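PDB 4LDG: protein with a SET domain within carboxy region from Cryptosporidium parvum, which probably methylates histone H4, as the SET8-like family does, through the SET domain in this C-terminal piece of a longer protein. Local coordinates for residues I153-Y167 against L243-L257. Residues are numbered along the deposited sequence; the frame is centred on the assembly and turned at random.
Sequences IAGSLIRKDDFVLEY and LFFVSKRDIICGEEL
Val164 N to Phe245 O (2.8 Å) and Phe245 N to Leu165 O (2.8 Å) pair strands 163-166 and 243-247 antiparallel at 156°, and the pairing resumes beyond a turn, where Ile158 and Ile251 exchange two in-plane backbone bonds. Between these patches Ser247 is bonded to the type II turn 159-162. With chi1 at 58°, its OG sits between its own N and carbonyl carbon and donates to Arg159 O (2.5 Å); Asp162 N reaches that oxygen from the opposite face. Asp250 OD1 accepts Lys160 N (2.9 Å) nearly along its C-O bond. Water 1 bridges Asp161 OD1 and Ser247 O. On one sheet face the Phe163 and Phe244 rings lie near parallel (23°) but slid apart, CE1 of Phe163 3.3 Å from CD1 of Phe244, against helix 121-134. On the other, Phe245 CE2 meets the Tyr167 ring at its edge. Val164 CG1 and Leu257 CD1 touch tip to tip at 3.8 Å, while Ile158 CD1 meets Leu257 CD2, the side chains crossing at about a right angle. Glu255 OE1 accepts Ile252 N across the type II turn 252-255; Arg249 NH1 and NH2 hold OE2. Side-chain bonds from Ser247 and Asp250 thus secure turn 159-162 where strand pairing is interrupted.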
ATOM      1  N   ILE A 153      -0.417   2.883 -11.239  1.00 39.77           N
ATOM      2  CA  ILE A 153      -1.754   2.630 -11.713  1.00 40.95           C
ATOM      3  C   ILE A 153      -2.287   1.341 -11.126  1.00 40.71           C
ATOM      4  O   ILE A 153      -1.512   0.447 -10.719  1.00 38.03           O
ATOM      5  CB  ILE A 153      -1.803   2.502 -13.251  1.00 45.22           C
ATOM      6  CG1 ILE A 153      -0.870   1.382 -13.743  1.00 47.96           C
ATOM      7  CG2 ILE A 153      -1.446   3.826 -13.931  1.00 46.44           C
ATOM      8  CD1 ILE A 153      -1.128   0.941 -15.185  1.00 50.16           C
ATOM      9  N   ALA A 154      -3.616   1.237 -11.119  1.00 39.59           N
ATOM     10  CA  ALA A 154      -4.282   0.010 -10.740  1.00 40.05           C
ATOM     11  C   ALA A 154      -4.074  -1.019 -11.848  1.00 42.35           C
ATOM     12  O   ALA A 154      -4.322  -0.716 -13.005  1.00 48.05           O
ATOM     13  CB  ALA A 154      -5.764   0.260 -10.533  1.00 40.32           C
ATOM     14  N   GLY A 155      -3.600  -2.210 -11.484  1.00 41.81           N
ATOM     15  CA  GLY A 155      -3.456  -3.331 -12.395  1.00 44.90           C
ATOM     16  C   GLY A 155      -4.745  -4.100 -12.582  1.00 46.42           C
ATOM     17  O   GLY A 155      -4.873  -4.880 -13.520  1.00 50.55           O
ATOM     18  N   SER A 156      -5.699  -3.888 -11.688  1.00 46.19           N
ATOM     19  CA  SER A 156      -7.059  -4.421 -11.845  1.00 48.13           C
ATOM     20  C   SER A 156      -7.957  -3.637 -10.907  1.00 46.63           C
ATOM     21  O   SER A 156      -7.476  -2.755 -10.182  1.00 48.81           O
ATOM     22  CB  SER A 156      -7.111  -5.901 -11.508  1.00 48.85           C
ATOM     23  OG  SER A 156      -6.675  -6.068 -10.180  1.00 53.22           O
ATOM     24  N   LEU A 157      -9.251  -3.929 -10.923  1.00 45.96           N
ATOM     25  CA  LEU A 157     -10.207  -3.240 -10.048  1.00 45.50           C
ATOM     26  C   LEU A 157      -9.721  -3.191  -8.602  1.00 43.79           C
ATOM     27  O   LEU A 157      -9.319  -4.200  -8.032  1.00 42.69           O
ATOM     28  CB  LEU A 157     -11.562  -3.946 -10.077  1.00 47.97           C
ATOM     29  CG  LEU A 157     -12.730  -3.347  -9.274  1.00 48.25           C
ATOM     30  CD1 LEU A 157     -13.029  -1.886  -9.613  1.00 48.46           C
ATOM     31  CD2 LEU A 157     -13.970  -4.191  -9.547  1.00 50.44           C
ATOM     32  N   ILE A 158      -9.732  -1.999  -8.027  1.00 43.34           N
ATOM     33  CA  ILE A 158      -9.533  -1.827  -6.599  1.00 41.98           C
ATOM     34  C   ILE A 158     -10.868  -1.332  -6.054  1.00 42.18           C
ATOM     35  O   ILE A 158     -11.281  -0.211  -6.315  1.00 42.67           O
ATOM     36  CB  ILE A 158      -8.383  -0.849  -6.276  1.00 39.13           C
ATOM     37  CG1 ILE A 158      -7.068  -1.394  -6.837  1.00 40.88           C
ATOM     38  CG2 ILE A 158      -8.263  -0.687  -4.774  1.00 39.33           C
ATOM     39  CD1 ILE A 158      -5.890  -0.432  -6.856  1.00 39.31           C
ATOM     40  N   ARG A 159     -11.545  -2.185  -5.303  1.00 41.43           N
ATOM     41  CA  ARG A 159     -12.806  -1.803  -4.711  1.00 42.71           C
ATOM     42  C   ARG A 159     -12.598  -0.811  -3.581  1.00 40.39           C
ATOM     43  O   ARG A 159     -11.531  -0.781  -2.950  1.00 39.02           O
ATOM     44  CB  ARG A 159     -13.532  -3.031  -4.168  1.00 46.23           C
ATOM     45  CG  ARG A 159     -13.880  -4.061  -5.221  1.00 51.60           C
ATOM     46  CD  ARG A 159     -15.070  -4.865  -4.769  1.00 56.87           C
ATOM     47  NE  ARG A 159     -15.186  -6.131  -5.477  1.00 65.21           N
ATOM     48  CZ  ARG A 159     -14.463  -7.224  -5.225  1.00 64.60           C
ATOM     49  NH1 ARG A 159     -14.688  -8.320  -5.932  1.00 69.04           N
ATOM     50  NH2 ARG A 159     -13.520  -7.234  -4.289  1.00 60.27           N
ATOM     51  N   LYS A 160     -13.633  -0.016  -3.342  1.00 37.12           N
ATOM     52  CA  LYS A 160     -13.696   0.899  -2.230  1.00 38.71           C
ATOM     53  C   LYS A 160     -13.340   0.212  -0.913  1.00 37.89           C
ATOM     54  O   LYS A 160     -13.877  -0.866  -0.606  1.00 37.58           O
ATOM     55  CB  LYS A 160     -15.119   1.446  -2.123  1.00 40.59           C
ATOM     56  CG  LYS A 160     -15.356   2.460  -1.011  1.00 43.01           C
ATOM     57  CD  LYS A 160     -16.836   2.862  -0.989  1.00 46.64           C
ATOM     58  CE  LYS A 160     -17.067   4.139  -0.197  1.00 51.19           C
ATOM     59  NZ  LYS A 160     -16.501   4.017   1.177  1.00 54.38           N
ATOM     60  N   ASP A 161     -12.447   0.849  -0.149  1.00 36.04           N
ATOM     61  CA  ASP A 161     -11.978   0.367   1.146  1.00 38.50           C
ATOM     62  C   ASP A 161     -10.963  -0.781   1.128  1.00 35.97           C
ATOM     63  O   ASP A 161     -10.467  -1.163   2.200  1.00 34.42           O
ATOM     64  CB  ASP A 161     -13.145   0.027   2.100  1.00 40.82           C
ATOM     65  CG  ASP A 161     -13.816   1.261   2.656  1.00 45.51           C
ATOM     66  OD1 ASP A 161     -13.124   2.283   2.844  1.00 47.91           O
ATOM     67  OD2 ASP A 161     -15.043   1.225   2.905  1.00 50.41           O
ATOM     68  N   ASP A 162     -10.643  -1.318  -0.052  1.00 34.45           N
ATOM     69  CA  ASP A 162      -9.569  -2.298  -0.143  1.00 34.49           C
ATOM     70  C   ASP A 162      -8.305  -1.696   0.439  1.00 33.96           C
ATOM     71  O   ASP A 162      -8.108  -0.457   0.409  1.00 33.26           O
ATOM     72  CB  ASP A 162      -9.269  -2.731  -1.577  1.00 34.46           C
ATOM     73  CG  ASP A 162     -10.259  -3.758  -2.119  1.00 39.13           C
ATOM     74  OD1 ASP A 162     -11.213  -4.187  -1.396  1.00 40.75           O
ATOM     75  OD2 ASP A 162     -10.070  -4.151  -3.302  1.00 42.35           O
ATOM     76  N   PHE A 163      -7.501  -2.581   1.028  1.00 33.07           N
ATOM     77  CA  PHE A 163      -6.090  -2.328   1.328  1.00 32.05           C
ATOM     78  C   PHE A 163      -5.397  -2.112  -0.003  1.00 33.09           C
ATOM     79  O   PHE A 163      -5.483  -2.974  -0.879  1.00 32.70           O
ATOM     80  CB  PHE A 163      -5.469  -3.517   2.066  1.00 30.24           C
ATOM     81  CG  PHE A 163      -4.072  -3.264   2.578  1.00 30.49           C
ATOM     82  CD1 PHE A 163      -3.872  -2.716   3.834  1.00 30.56           C
ATOM     83  CD2 PHE A 163      -2.958  -3.593   1.807  1.00 31.65           C
ATOM     84  CE1 PHE A 163      -2.585  -2.464   4.308  1.00 31.75           C
ATOM     85  CE2 PHE A 163      -1.663  -3.350   2.262  1.00 31.51           C
ATOM     86  CZ  PHE A 163      -1.476  -2.765   3.508  1.00 33.36           C
ATOM     87  N   VAL A 164      -4.690  -0.987  -0.173  1.00 33.81           N
ATOM     88  CA  VAL A 164      -3.961  -0.776  -1.440  1.00 33.80           C
ATOM     89  C   VAL A 164      -2.488  -1.182  -1.314  1.00 34.02           C
ATOM     90  O   VAL A 164      -2.032  -2.160  -1.931  1.00 32.46           O
ATOM     91  CB  VAL A 164      -4.187   0.657  -1.947  1.00 36.39           C
ATOM     92  CG1 VAL A 164      -3.419   0.937  -3.230  1.00 38.41           C
ATOM     93  CG2 VAL A 164      -5.676   0.884  -2.186  1.00 36.58           C
ATOM     94  N   LEU A 165      -1.747  -0.462  -0.480  1.00 34.71           N
ATOM     95  CA  LEU A 165      -0.307  -0.690  -0.333  1.00 33.66           C
ATOM     96  C   LEU A 165       0.101  -0.152   1.004  1.00 33.86           C
ATOM     97  O   LEU A 165      -0.523   0.806   1.511  1.00 35.42           O
ATOM     98  CB  LEU A 165       0.478   0.114  -1.376  1.00 34.19           C
ATOM     99  CG  LEU A 165       0.450  -0.287  -2.845  1.00 36.40           C
ATOM    100  CD1 LEU A 165       1.037   0.848  -3.682  1.00 37.35           C
ATOM    101  CD2 LEU A 165       1.204  -1.588  -3.100  1.00 36.96           C
ATOM    102  N   GLU A 166       1.168  -0.699   1.566  1.00 32.76           N
ATOM    103  CA  GLU A 166       1.720  -0.112   2.773  1.00 34.09           C
ATOM    104  C   GLU A 166       2.678   0.971   2.319  1.00 32.58           C
ATOM    105  O   GLU A 166       3.335   0.806   1.311  1.00 30.89           O
ATOM    106  CB  GLU A 166       2.442  -1.145   3.638  1.00 34.46           C
ATOM    107  CG  GLU A 166       3.013  -0.553   4.920  1.00 37.17           C
ATOM    108  CD  GLU A 166       3.750  -1.538   5.804  1.00 39.98           C
ATOM    109  OE1 GLU A 166       3.743  -2.755   5.517  1.00 40.96           O
ATOM    110  OE2 GLU A 166       4.339  -1.082   6.812  1.00 41.16           O
ATOM    111  N   TYR A 167       2.745   2.076   3.056  1.00 33.48           N
ATOM    112  CA  TYR A 167       3.790   3.058   2.827  1.00 34.52           C
ATOM    113  C   TYR A 167       5.019   2.600   3.607  1.00 34.59           C
ATOM    114  O   TYR A 167       5.154   2.875   4.791  1.00 37.08           O
ATOM    115  CB  TYR A 167       3.347   4.447   3.264  1.00 34.88           C
ATOM    116  CG  TYR A 167       4.204   5.558   2.696  1.00 35.47           C
ATOM    117  CD1 TYR A 167       3.851   6.172   1.505  1.00 37.71           C
ATOM    118  CD2 TYR A 167       5.366   5.979   3.325  1.00 36.76           C
ATOM    119  CE1 TYR A 167       4.617   7.183   0.957  1.00 39.51           C
ATOM    120  CE2 TYR A 167       6.148   6.995   2.780  1.00 39.60           C
ATOM    121  CZ  TYR A 167       5.758   7.591   1.591  1.00 39.93           C
ATOM    122  OH  TYR A 167       6.471   8.604   1.027  1.00 40.35           O
ATOM    123  N   LEU A 243       1.825   2.396   8.291  1.00 33.98           N
ATOM    124  CA  LEU A 243       1.057   3.368   7.526  1.00 32.87           C
ATOM    125  C   LEU A 243       0.725   2.753   6.173  1.00 30.77           C
ATOM    126  O   LEU A 243       1.619   2.203   5.489  1.00 28.85           O
ATOM    127  CB  LEU A 243       1.887   4.651   7.358  1.00 36.31           C
ATOM    128  CG  LEU A 243       1.378   5.840   6.514  1.00 37.92           C
ATOM    129  CD1 LEU A 243       0.170   6.505   7.168  1.00 37.11           C
ATOM    130  CD2 LEU A 243       2.498   6.851   6.322  1.00 38.07           C
ATOM    131  N   PHE A 244      -0.549   2.862   5.782  1.00 28.14           N
ATOM    132  CA  PHE A 244      -1.020   2.243   4.553  1.00 29.14           C
ATOM    133  C   PHE A 244      -2.122   3.027   3.884  1.00 30.96           C
ATOM    134  O   PHE A 244      -2.815   3.875   4.516  1.00 30.35           O
ATOM    135  CB  PHE A 244      -1.485   0.771   4.776  1.00 28.81           C
ATOM    136  CG  PHE A 244      -2.675   0.610   5.713  1.00 27.90           C
ATOM    137  CD1 PHE A 244      -3.946   0.385   5.225  1.00 29.11           C
ATOM    138  CD2 PHE A 244      -2.509   0.673   7.079  1.00 29.00           C
ATOM    139  CE1 PHE A 244      -5.029   0.241   6.088  1.00 29.79           C
ATOM    140  CE2 PHE A 244      -3.580   0.538   7.947  1.00 29.23           C
ATOM    141  CZ  PHE A 244      -4.839   0.319   7.458  1.00 29.80           C
ATOM    142  N   PHE A 245      -2.279   2.727   2.590  1.00 31.32           N
ATOM    143  CA  PHE A 245      -3.292   3.357   1.762  1.00 31.43           C
ATOM    144  C   PHE A 245      -4.505   2.455   1.629  1.00 31.54           C
ATOM    145  O   PHE A 245      -4.370   1.234   1.523  1.00 30.74           O
ATOM    146  CB  PHE A 245      -2.722   3.586   0.386  1.00 33.61           C
ATOM    147  CG  PHE A 245      -1.664   4.643   0.336  1.00 34.98           C
ATOM    148  CD1 PHE A 245      -1.976   5.952   0.592  1.00 34.00           C
ATOM    149  CD2 PHE A 245      -0.359   4.320  -0.027  1.00 37.12           C
ATOM    150  CE1 PHE A 245      -1.014   6.928   0.492  1.00 35.16           C
ATOM    151  CE2 PHE A 245       0.603   5.286  -0.117  1.00 35.25           C
ATOM    152  CZ  PHE A 245       0.272   6.592   0.141  1.00 36.09           C
ATOM    153  N   VAL A 246      -5.688   3.052   1.667  1.00 32.15           N
ATOM    154  CA  VAL A 246      -6.910   2.358   1.263  1.00 32.08           C
ATOM    155  C   VAL A 246      -7.622   3.211   0.240  1.00 31.79           C
ATOM    156  O   VAL A 246      -7.452   4.417   0.217  1.00 30.20           O
ATOM    157  CB  VAL A 246      -7.839   2.065   2.446  1.00 35.37           C
ATOM    158  CG1 VAL A 246      -7.125   1.197   3.467  1.00 36.52           C
ATOM    159  CG2 VAL A 246      -8.311   3.328   3.112  1.00 36.36           C
ATOM    160  N   SER A 247      -8.397   2.580  -0.630  1.00 32.72           N
ATOM    161  CA  SER A 247      -9.087   3.291  -1.688  1.00 34.06           C
ATOM    162  C   SER A 247     -10.292   4.047  -1.148  1.00 34.56           C
ATOM    163  O   SER A 247     -10.972   3.573  -0.256  1.00 34.60           O
ATOM    164  CB  SER A 247      -9.548   2.301  -2.749  1.00 34.97           C
ATOM    165  OG  SER A 247     -10.394   1.318  -2.162  1.00 36.00           O
ATOM    166  N   LYS A 248     -10.572   5.212  -1.721  1.00 35.85           N
ATOM    167  CA  LYS A 248     -11.728   6.002  -1.328  1.00 37.55           C
ATOM    168  C   LYS A 248     -12.962   5.588  -2.092  1.00 38.75           C
ATOM    169  O   LYS A 248     -14.076   5.971  -1.747  1.00 38.86           O
ATOM    170  CB  LYS A 248     -11.507   7.462  -1.649  1.00 40.22           C
ATOM    171  CG  LYS A 248     -10.277   8.067  -1.028  1.00 41.31           C
ATOM    172  CD  LYS A 248     -10.250   9.551  -1.365  1.00 44.21           C
ATOM    173  CE  LYS A 248     -11.483  10.239  -0.829  1.00 44.16           C
ATOM    174  NZ  LYS A 248     -11.154  11.661  -0.679  1.00 48.21           N
ATOM    175  N   ARG A 249     -12.752   4.829  -3.157  1.00 39.73           N
ATOM    176  CA  ARG A 249     -13.829   4.411  -4.022  1.00 40.56           C
ATOM    177  C   ARG A 249     -13.288   3.326  -4.928  1.00 40.41           C
ATOM    178  O   ARG A 249     -12.109   2.999  -4.890  1.00 40.25           O
ATOM    179  CB  ARG A 249     -14.304   5.611  -4.850  1.00 43.13           C
ATOM    180  CG  ARG A 249     -13.185   6.314  -5.582  1.00 43.29           C
ATOM    181  CD  ARG A 249     -13.702   7.104  -6.769  1.00 47.33           C
ATOM    182  NE  ARG A 249     -12.639   7.856  -7.437  1.00 51.80           N
ATOM    183  CZ  ARG A 249     -11.836   7.396  -8.405  1.00 53.07           C
ATOM    184  NH1 ARG A 249     -11.938   6.157  -8.880  1.00 52.03           N
ATOM    185  NH2 ARG A 249     -10.918   8.207  -8.915  1.00 54.16           N
ATOM    186  N   ASP A 250     -14.148   2.763  -5.747  1.00 43.79           N
ATOM    187  CA  ASP A 250     -13.706   1.854  -6.784  1.00 43.60           C
ATOM    188  C   ASP A 250     -12.744   2.587  -7.693  1.00 43.62           C
ATOM    189  O   ASP A 250     -13.070   3.632  -8.204  1.00 45.16           O
ATOM    190  CB  ASP A 250     -14.914   1.330  -7.572  1.00 47.20           C
ATOM    191  CG  ASP A 250     -15.771   0.323  -6.759  1.00 49.60           C
ATOM    192  OD1 ASP A 250     -15.512   0.101  -5.556  1.00 47.22           O
ATOM    193  OD2 ASP A 250     -16.715  -0.260  -7.335  1.00 55.99           O
ATOM    194  N   ILE A 251     -11.540   2.052  -7.827  1.00 41.45           N
ATOM    195  CA  ILE A 251     -10.533   2.536  -8.743  1.00 40.55           C
ATOM    196  C   ILE A 251     -10.479   1.499  -9.878  1.00 43.13           C
ATOM    197  O   ILE A 251     -10.233   0.314  -9.616  1.00 39.92           O
ATOM    198  CB  ILE A 251      -9.163   2.616  -8.050  1.00 38.39           C
ATOM    199  CG1 ILE A 251      -9.214   3.575  -6.861  1.00 37.44           C
ATOM    200  CG2 ILE A 251      -8.071   3.060  -9.003  1.00 38.61           C
ATOM    201  CD1 ILE A 251      -7.921   3.618  -6.085  1.00 37.39           C
ATOM    202  N   ILE A 252     -10.731   1.926 -11.121  1.00 44.35           N
ATOM    203  CA  ILE A 252     -10.737   0.970 -12.215  1.00 48.42           C
ATOM    204  C   ILE A 252      -9.340   0.685 -12.715  1.00 47.75           C
ATOM    205  O   ILE A 252      -8.381   1.428 -12.458  1.00 47.37           O
ATOM    206  CB  ILE A 252     -11.664   1.347 -13.397  1.00 53.67           C
ATOM    207  CG1 ILE A 252     -11.135   2.556 -14.156  1.00 56.43           C
ATOM    208  CG2 ILE A 252     -13.091   1.560 -12.895  1.00 54.60           C
ATOM    209  CD1 ILE A 252     -11.941   2.890 -15.386  1.00 61.18           C
ATOM    210  N   CYS A 253      -9.255  -0.455 -13.381  1.00 48.89           N
ATOM    211  CA  CYS A 253      -8.064  -0.934 -14.033  1.00 50.98           C
ATOM    212  C   CYS A 253      -7.500   0.141 -14.965  1.00 50.25           C
ATOM    213  O   CYS A 253      -8.248   0.752 -15.725  1.00 50.19           O
ATOM    214  CB  CYS A 253      -8.441  -2.193 -14.826  1.00 55.76           C
ATOM    215  SG  CYS A 253      -7.104  -2.907 -15.790  1.00 60.84           S
ATOM    216  N   GLY A 254      -6.189   0.377 -14.882  1.00 47.55           N
ATOM    217  CA  GLY A 254      -5.523   1.407 -15.673  1.00 47.68           C
ATOM    218  C   GLY A 254      -5.475   2.800 -15.038  1.00 46.55           C
ATOM    219  O   GLY A 254      -4.659   3.634 -15.399  1.00 45.31           O
ATOM    220  N   GLU A 255      -6.344   3.054 -14.082  1.00 47.03           N
ATOM    221  CA  GLU A 255      -6.452   4.374 -13.488  1.00 47.64           C
ATOM    222  C   GLU A 255      -5.288   4.647 -12.523  1.00 43.99           C
ATOM    223  O   GLU A 255      -4.829   3.772 -11.784  1.00 41.02           O
ATOM    224  CB  GLU A 255      -7.809   4.463 -12.801  1.00 52.65           C
ATOM    225  CG  GLU A 255      -8.056   5.619 -11.861  1.00 56.34           C
ATOM    226  CD  GLU A 255      -9.535   5.699 -11.481  1.00 63.44           C
ATOM    227  OE1 GLU A 255     -10.274   4.677 -11.581  1.00 63.62           O
ATOM    228  OE2 GLU A 255      -9.970   6.794 -11.085  1.00 68.25           O
ATOM    229  N   GLU A 256      -4.808   5.879 -12.544  1.00 44.13           N
ATOM    230  CA  GLU A 256      -3.660   6.274 -11.742  1.00 42.70           C
ATOM    231  C   GLU A 256      -4.076   6.335 -10.292  1.00 38.97           C
ATOM    232  O   GLU A 256      -5.176   6.757 -10.013  1.00 36.57           O
ATOM    233  CB  GLU A 256      -3.114   7.634 -12.188  1.00 42.84           C
ATOM    234  CG  GLU A 256      -1.860   8.061 -11.407  1.00 47.96           C
ATOM    235  CD  GLU A 256      -1.198   9.364 -11.872  1.00 48.77           C
ATOM    236  OE1 GLU A 256      -1.726  10.029 -12.784  1.00 52.00           O
ATOM    237  OE2 GLU A 256      -0.132   9.724 -11.317  1.00 48.04           O
ATOM    238  N   LEU A 257      -3.194   5.929  -9.374  1.00 38.37           N
ATOM    239  CA  LEU A 257      -3.442   6.146  -7.960  1.00 37.66           C
ATOM    240  C   LEU A 257      -2.972   7.548  -7.616  1.00 36.92           C
ATOM    241  O   LEU A 257      -1.868   7.965  -7.986  1.00 35.38           O
ATOM    242  CB  LEU A 257      -2.699   5.145  -7.099  1.00 38.33           C
ATOM    243  CG  LEU A 257      -2.911   3.663  -7.397  1.00 40.91           C
ATOM    244  CD1 LEU A 257      -2.281   2.814  -6.307  1.00 38.49           C
ATOM    245  CD2 LEU A 257      -4.380   3.349  -7.535  1.00 43.39           C
TER
HETATM  246  O   HOH W   1     -12.353   4.606   1.900  1.00 48.81           O
HETATM  247  O   HOH W   2       4.545   1.630   7.208  1.00 37.43           O